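Local coordinates for DUF5642 domain-containing protein (Mycobacterium smegmatis, PDB 4TMD), which is of unknown function but belongs to the DUF5642 family of the Mog1p/PsbP clan, and is probably exported as a lipoprotein, at residues S89-L94 / D156-V160; D124-T128 / A153-N157. The contacts are given in a common frame with arbitrary orientation. Where two conformers were deposited one is given. Residues are numbered along the deposited sequence.

Overall arrangement
Two kinds of contact meet where strand 145-155 turns into strand 158-166, with centres 8 Å apart. Interaction 2 is ordinary sheet pairing: backbone hydrogen bonds fix the start of strand 127-137 against the end of strand 145-155. Interaction 1 sets an irregular loop against the turn and the start of strand 158-166, held by apolar side chains and a water rather than direct hydrogen bonds. The ranges overlap at Asp156 and Asn157, which touch the partner segment only in interaction 1. Both contacts run from buried residues (Met159, Val92; Ala153, Ser154, Phe155) to an exposed margin. Leu94 CD2 packs 3.7 Å from Arg127 CB, and Val160 O lies 2.8 Å from Ala153 N, a probable hydrogen bond.

Interaction 1: residues S89-L94 / D156-V160; sequences SEPVPL and DNYMV
An irregular loop can lie against a beta turn without a direct hydrogen bond between the two segments. Glu90 is beta-like (-145/164) and Pro91 to Leu94 polyproline II-like; the directions from CA 89 to 94 and from CA 156 to 159 are 72° apart, nearest at Pro91 and Asn157 (CA-CA 4.3 Å). Asp156 (phi/psi 50/-130) directs its side chain away, while its O lies 3.5 Å from Pro91 CB. Asn157 (-98/26, chi1 m) brings its amide to the loop: OD1 sits 3.1 Å from Pro91 CG and 3.4 Å from Pro91 N, which has no hydrogen to give, and ND2 is 3.8 Å from Ser89 O. These two residues form the type II' turn of the tight beta hairpin joining strands 145-155 and 158-166. Between turn and loop a water accepts from Val92 N (3.2 Å) and donates to Asp156 O (3.0 Å) and, weakly, to Tyr158 O (3.3 Å). Tyr158, extended, turns its side chain away. Met159 points back toward the loop; with chi angles t, t, m, its CE reaches Val92 CB (3.9 Å) and Leu94 CD1 (4.1 Å), Leu94 being t, p. Val160 continues the strand, its side chain packed on helix 179-194.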
ATOM      1  N   SER A  89      14.128  -9.629   7.910  1.00 20.20           N
ATOM      2  CA  SER A  89      15.366  -9.874   8.647  1.00 30.41           C
ATOM      3  C   SER A  89      16.251  -8.631   8.671  1.00 30.66           C
ATOM      4  O   SER A  89      17.165  -8.531   9.490  1.00 26.66           O
ATOM      5  CB  SER A  89      16.132 -11.040   8.040  1.00 32.18           C
ATOM      6  OG  SER A  89      16.606 -10.669   6.763  1.00 34.39           O
ATOM      7  N   GLU A  90      15.995  -7.696   7.757  1.00 23.83           N
ATOM      8  CA  GLU A  90      16.553  -6.352   7.872  1.00 31.44           C
ATOM      9  C   GLU A  90      15.538  -5.345   7.340  1.00 30.32           C
ATOM     10  O   GLU A  90      14.580  -5.734   6.674  1.00 26.32           O
ATOM     11  CB  GLU A  90      17.898  -6.246   7.143  1.00 30.72           C
ATOM     12  CG  GLU A  90      17.897  -6.614   5.693  1.00 39.73           C
ATOM     13  CD  GLU A  90      19.315  -6.729   5.137  1.00 55.83           C
ATOM     14  OE1 GLU A  90      20.211  -5.997   5.614  1.00 55.46           O
ATOM     15  OE2 GLU A  90      19.542  -7.561   4.232  1.00 57.04           O
ATOM     16  N   PRO A  91      15.715  -4.056   7.660  1.00 26.47           N
ATOM     17  CA  PRO A  91      14.705  -3.087   7.231  1.00 31.75           C
ATOM     18  C   PRO A  91      14.614  -2.961   5.715  1.00 35.73           C
ATOM     19  O   PRO A  91      15.638  -3.017   5.035  1.00 27.38           O
ATOM     20  CB  PRO A  91      15.192  -1.765   7.842  1.00 28.60           C
ATOM     21  CG  PRO A  91      16.155  -2.145   8.899  1.00 37.44           C
ATOM     22  CD  PRO A  91      16.783  -3.417   8.453  1.00 32.18           C
ATOM     23  N   VAL A  92      13.396  -2.792   5.206  1.00 35.66           N
ATOM     24  CA  VAL A  92      13.180  -2.522   3.787  1.00 28.13           C
ATOM     25  C   VAL A  92      13.499  -1.069   3.507  1.00 30.59           C
ATOM     26  O   VAL A  92      13.015  -0.184   4.216  1.00 28.22           O
ATOM     27  CB  VAL A  92      11.728  -2.814   3.363  1.00 30.60           C
ATOM     28  CG1 VAL A  92      11.596  -2.763   1.850  1.00 29.75           C
ATOM     29  CG2 VAL A  92      11.290  -4.167   3.875  1.00 36.55           C
ATOM     30  N   PRO A  93      14.339  -0.806   2.495  1.00 30.82           N
ATOM     31  CA  PRO A  93      14.577   0.598   2.140  1.00 34.10           C
ATOM     32  C   PRO A  93      13.260   1.282   1.740  1.00 25.37           C
ATOM     33  O   PRO A  93      12.528   0.782   0.884  1.00 29.83           O
ATOM     34  CB  PRO A  93      15.546   0.506   0.954  1.00 36.30           C
ATOM     35  CG  PRO A  93      16.194  -0.848   1.091  1.00 39.32           C
ATOM     36  CD  PRO A  93      15.135  -1.737   1.675  1.00 37.10           C
ATOM     37  N   LEU A  94      12.955   2.399   2.379  1.00 26.62           N
ATOM     38  CA  LEU A  94      11.681   3.073   2.161  1.00 26.55           C
ATOM     39  C   LEU A  94      11.673   3.932   0.897  1.00 28.64           C
ATOM     40  O   LEU A  94      12.568   4.743   0.686  1.00 30.12           O
ATOM     41  CB  LEU A  94      11.345   3.943   3.367  1.00 31.92           C
ATOM     42  CG  LEU A  94      10.008   4.680   3.315  1.00 25.86           C
ATOM     43  CD1 LEU A  94       8.864   3.724   3.581  1.00 19.82           C
ATOM     44  CD2 LEU A  94      10.005   5.838   4.314  1.00 25.33           C
ATOM     45  N   ASP A 156      11.802   0.162  12.353  1.00 26.74           N
ATOM     46  CA  ASP A 156      12.689  -0.972  12.587  1.00 25.47           C
ATOM     47  C   ASP A 156      12.605  -1.941  11.416  1.00 18.05           C
ATOM     48  O   ASP A 156      12.691  -1.528  10.255  1.00 20.90           O
ATOM     49  CB  ASP A 156      12.332  -1.677  13.887  1.00 25.52           C
ATOM     50  CG  ASP A 156      12.556  -0.803  15.092  1.00 47.34           C
ATOM     51  OD1 ASP A 156      13.458   0.069  15.040  1.00 51.26           O
ATOM     52  OD2 ASP A 156      11.826  -0.983  16.089  1.00 60.52           O
ATOM     53  N   ASN A 157      12.411  -3.220  11.715  1.00 18.45           N
ATOM     54  CA  ASN A 157      12.317  -4.220  10.659  0.64 20.38           C
ATOM     55  C   ASN A 157      10.863  -4.542  10.326  1.00 18.32           C
ATOM     56  O   ASN A 157      10.550  -5.631   9.847  1.00 19.34           O
ATOM     57  CB  ASN A 157      13.081  -5.482  11.058  0.64 18.73           C
ATOM     58  CG  ASN A 157      14.567  -5.210  11.284  0.64 21.50           C
ATOM     59  OD1 ASN A 157      15.063  -4.135  10.951  0.64 28.34           O
ATOM     60  ND2 ASN A 157      15.275  -6.174  11.853  0.64 21.51           N
ATOM     61  N   TYR A 158       9.981  -3.581  10.585  1.00 15.94           N
ATOM     62  CA  TYR A 158       8.568  -3.769  10.294  1.00 17.91           C
ATOM     63  C   TYR A 158       8.134  -2.819   9.214  1.00 18.36           C
ATOM     64  O   TYR A 158       8.605  -1.681   9.113  1.00 13.81           O
ATOM     65  CB  TYR A 158       7.694  -3.554  11.536  1.00 16.27           C
ATOM     66  CG  TYR A 158       7.823  -4.629  12.581  1.00 21.38           C
ATOM     67  CD1 TYR A 158       6.987  -5.735  12.570  1.00 24.93           C
ATOM     68  CD2 TYR A 158       8.782  -4.532  13.594  1.00 28.42           C
ATOM     69  CE1 TYR A 158       7.100  -6.722  13.529  1.00 28.67           C
ATOM     70  CE2 TYR A 158       8.912  -5.526  14.559  1.00 23.59           C
ATOM     71  CZ  TYR A 158       8.066  -6.615  14.520  1.00 30.45           C
ATOM     72  OH  TYR A 158       8.174  -7.602  15.470  1.00 35.76           O
ATOM     73  N   MET A 159       7.184  -3.268   8.421  1.00 15.14           N
ATOM     74  CA  MET A 159       6.574  -2.373   7.459  1.00 21.08           C
ATOM     75  C   MET A 159       5.101  -2.679   7.429  1.00 17.95           C
ATOM     76  O   MET A 159       4.742  -3.851   7.429  1.00 15.51           O
ATOM     77  CB  MET A 159       7.198  -2.558   6.082  1.00 19.63           C
ATOM     78  CG  MET A 159       6.574  -1.709   5.011  1.00 23.04           C
ATOM     79  SD  MET A 159       7.668  -1.631   3.573  1.00 32.66           S
ATOM     80  CE  MET A 159       8.762  -0.300   4.051  1.00 20.73           C
ATOM     81  N   VAL A 160       4.262  -1.642   7.438  1.00 13.67           N
ATOM     82  CA  VAL A 160       2.823  -1.837   7.361  1.00 13.28           C
ATOM     83  C   VAL A 160       2.331  -1.109   6.132  1.00 15.41           C
ATOM     84  O   VAL A 160       2.695   0.042   5.905  1.00 14.76           O
ATOM     85  CB  VAL A 160       2.090  -1.321   8.620  1.00 22.84           C
ATOM     86  CG1 VAL A 160       0.577  -1.373   8.414  1.00 20.68           C
ATOM     87  CG2 VAL A 160       2.507  -2.130   9.854  1.00 17.77           C
TER
HETATM   88  O   HOH W   1      11.414  -2.372   7.624  1.00 26.86           O

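Interaction 2: residues D124-T128 / A153-N157; sequences DDART and ASFDN
The open end of a beta hairpin, strands 127-137 and 145-155, is illustrated by 124-128 running against 153-157. After Asp124, Asp125 adopts a left-handed helical conformation (phi/psi 57/36), and its O comes 3.4 Å from Phe155 CB. Ala126 is extended and faces Phe155 (CA-CA 4.8 Å): the two CB atoms are 4.2 Å apart, and Ala126 CA makes a CA-H...O contact with Ser154 O at 3.3 Å. Arg127 forms the antiparallel hydrogen-bonded pair with Ser154, Arg127 N to Ser154 O at 3.0 Å and Ser154 N to Arg127 O at 2.8 Å; Ala153 CA adds a 3.3 Å CA-H...O contact to Arg127 O. Thr128 and Ala153 are the following non-hydrogen-bonded pair (CA-CA 4.5 Å), Thr128 CG2 and Ala153 CB 3.9 Å apart, while Thr128 OG1 bonds to Pro121 O. Leu94 packs on the Arg127 and Ser154 face; Ala153, on the other, rests on helix 179-194, whose Arg194 makes a cation-pi contact with Phe155 (chi1 p, 55°, ring leading away from 124-128), and strand 158-166 flanks strand 145-155.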
ATOM      1  N   ASP A 124       4.271   8.067  15.453  1.00 20.61           N
ATOM      2  CA  ASP A 124       5.442   8.135  16.334  1.00 23.17           C
ATOM      3  C   ASP A 124       6.484   7.073  16.020  1.00 21.08           C
ATOM      4  O   ASP A 124       6.170   5.876  15.929  1.00 20.67           O
ATOM      5  CB  ASP A 124       5.017   8.015  17.795  1.00 28.48           C
ATOM      6  CG  ASP A 124       4.241   9.233  18.275  1.00 36.90           C
ATOM      7  OD1 ASP A 124       4.426  10.324  17.690  1.00 40.44           O
ATOM      8  OD2 ASP A 124       3.445   9.101  19.233  1.00 59.70           O
ATOM      9  N   ASP A 125       7.719   7.534  15.843  1.00 19.31           N
ATOM     10  CA  ASP A 125       8.862   6.667  15.599  1.00 21.84           C
ATOM     11  C   ASP A 125       8.661   5.789  14.374  1.00 22.79           C
ATOM     12  O   ASP A 125       9.067   4.628  14.355  1.00 20.88           O
ATOM     13  CB  ASP A 125       9.136   5.800  16.824  1.00 27.45           C
ATOM     14  CG  ASP A 125       9.448   6.624  18.048  1.00 45.15           C
ATOM     15  OD1 ASP A 125      10.319   7.523  17.948  1.00 40.33           O
ATOM     16  OD2 ASP A 125       8.808   6.385  19.098  1.00 49.14           O
ATOM     17  N   ALA A 126       8.015   6.345  13.361  1.00 19.03           N
ATOM     18  CA  ALA A 126       7.832   5.649  12.100  1.00 17.50           C
ATOM     19  C   ALA A 126       7.955   6.669  10.989  1.00 16.34           C
ATOM     20  O   ALA A 126       7.726   7.860  11.209  1.00 22.94           O
ATOM     21  CB  ALA A 126       6.463   4.938  12.050  1.00 16.45           C
ATOM     22  N   ARG A 127       8.367   6.220   9.809  1.00 18.02           N
ATOM     23  CA  ARG A 127       8.295   7.069   8.630  1.00 21.27           C
ATOM     24  C   ARG A 127       7.081   6.620   7.847  1.00 18.80           C
ATOM     25  O   ARG A 127       6.832   5.418   7.716  1.00 15.38           O
ATOM     26  CB  ARG A 127       9.564   6.973   7.774  1.00 23.41           C
ATOM     27  CG  ARG A 127      10.767   7.753   8.320  1.00 32.31           C
ATOM     28  CD  ARG A 127      12.014   7.392   7.532  1.00 35.93           C
ATOM     29  NE  ARG A 127      12.288   5.961   7.656  1.00 49.76           N
ATOM     30  CZ  ARG A 127      13.076   5.257   6.844  1.00 52.55           C
ATOM     31  NH1 ARG A 127      13.688   5.842   5.813  1.00 35.24           N
ATOM     32  NH2 ARG A 127      13.243   3.959   7.071  1.00 43.13           N
ATOM     33  N   THR A 128       6.317   7.574   7.346  1.00 13.88           N
ATOM     34  CA  THR A 128       5.144   7.234   6.559  1.00 14.58           C
ATOM     35  C   THR A 128       5.157   7.943   5.218  1.00 14.54           C
ATOM     36  O   THR A 128       5.593   9.094   5.097  1.00 18.49           O
ATOM     37  CB  THR A 128       3.850   7.567   7.305  1.00 13.46           C
ATOM     38  OG1 THR A 128       3.837   8.961   7.623  1.00 18.05           O
ATOM     39  CG2 THR A 128       3.748   6.754   8.600  1.00 10.13           C
ATOM     40  N   ALA A 153       3.985   2.495   6.334  1.00 13.83           N
ATOM     41  CA  ALA A 153       4.664   2.902   7.564  1.00 11.81           C
ATOM     42  C   ALA A 153       5.842   1.992   7.822  1.00 19.20           C
ATOM     43  O   ALA A 153       5.698   0.776   7.812  1.00 19.10           O
ATOM     44  CB  ALA A 153       3.713   2.879   8.751  1.00 13.68           C
ATOM     45  N   SER A 154       7.003   2.595   8.060  1.00 15.44           N
ATOM     46  CA  SER A 154       8.244   1.872   8.287  1.00 14.84           C
ATOM     47  C   SER A 154       8.791   2.144   9.685  1.00 14.78           C
ATOM     48  O   SER A 154       8.956   3.298  10.060  1.00 15.46           O
ATOM     49  CB  SER A 154       9.289   2.293   7.251  1.00 22.32           C
ATOM     50  OG  SER A 154      10.575   1.833   7.617  1.00 30.76           O
ATOM     51  N   PHE A 155       9.065   1.093  10.448  1.00 18.28           N
ATOM     52  CA  PHE A 155       9.742   1.249  11.729  1.00 22.15           C
ATOM     53  C   PHE A 155      10.532  -0.011  12.004  1.00 22.46           C
ATOM     54  O   PHE A 155      10.015  -1.116  11.885  1.00 18.19           O
ATOM     55  CB  PHE A 155       8.753   1.552  12.874  1.00 20.36           C
ATOM     56  CG  PHE A 155       7.646   0.553  13.009  1.00 16.45           C
ATOM     57  CD1 PHE A 155       6.548   0.593  12.164  1.00 25.07           C
ATOM     58  CD2 PHE A 155       7.691  -0.421  13.995  1.00 23.98           C
ATOM     59  CE1 PHE A 155       5.517  -0.325  12.285  1.00 25.01           C
ATOM     60  CE2 PHE A 155       6.662  -1.344  14.121  1.00 21.83           C
ATOM     61  CZ  PHE A 155       5.571  -1.292  13.271  1.00 18.65           C
ATOM     62  N   ASP A 156      11.802   0.162  12.353  1.00 26.74           N
ATOM     63  CA  ASP A 156      12.689  -0.972  12.587  1.00 25.47           C
ATOM     64  C   ASP A 156      12.605  -1.941  11.416  1.00 18.05           C
ATOM     65  O   ASP A 156      12.691  -1.528  10.255  1.00 20.90           O
ATOM     66  CB  ASP A 156      12.332  -1.677  13.887  1.00 25.52           C
ATOM     67  CG  ASP A 156      12.556  -0.803  15.092  1.00 47.34           C
ATOM     68  OD1 ASP A 156      13.458   0.069  15.040  1.00 51.26           O
ATOM     69  OD2 ASP A 156      11.826  -0.983  16.089  1.00 60.52           O
ATOM     70  N   ASN A 157      12.411  -3.220  11.715  1.00 18.45           N
ATOM     71  CA  ASN A 157      12.317  -4.220  10.659  0.64 20.38           C
ATOM     72  C   ASN A 157      10.863  -4.542  10.326  1.00 18.32           C
ATOM     73  O   ASN A 157      10.550  -5.631   9.847  1.00 19.34           O
ATOM     74  CB  ASN A 157      13.081  -5.482  11.058  0.64 18.73           C
ATOM     75  CG  ASN A 157      14.567  -5.210  11.284  0.64 21.50           C
ATOM     76  OD1 ASN A 157      15.063  -4.135  10.951  0.64 28.34           O
ATOM     77  ND2 ASN A 157      15.275  -6.174  11.853  0.64 21.51           N
TER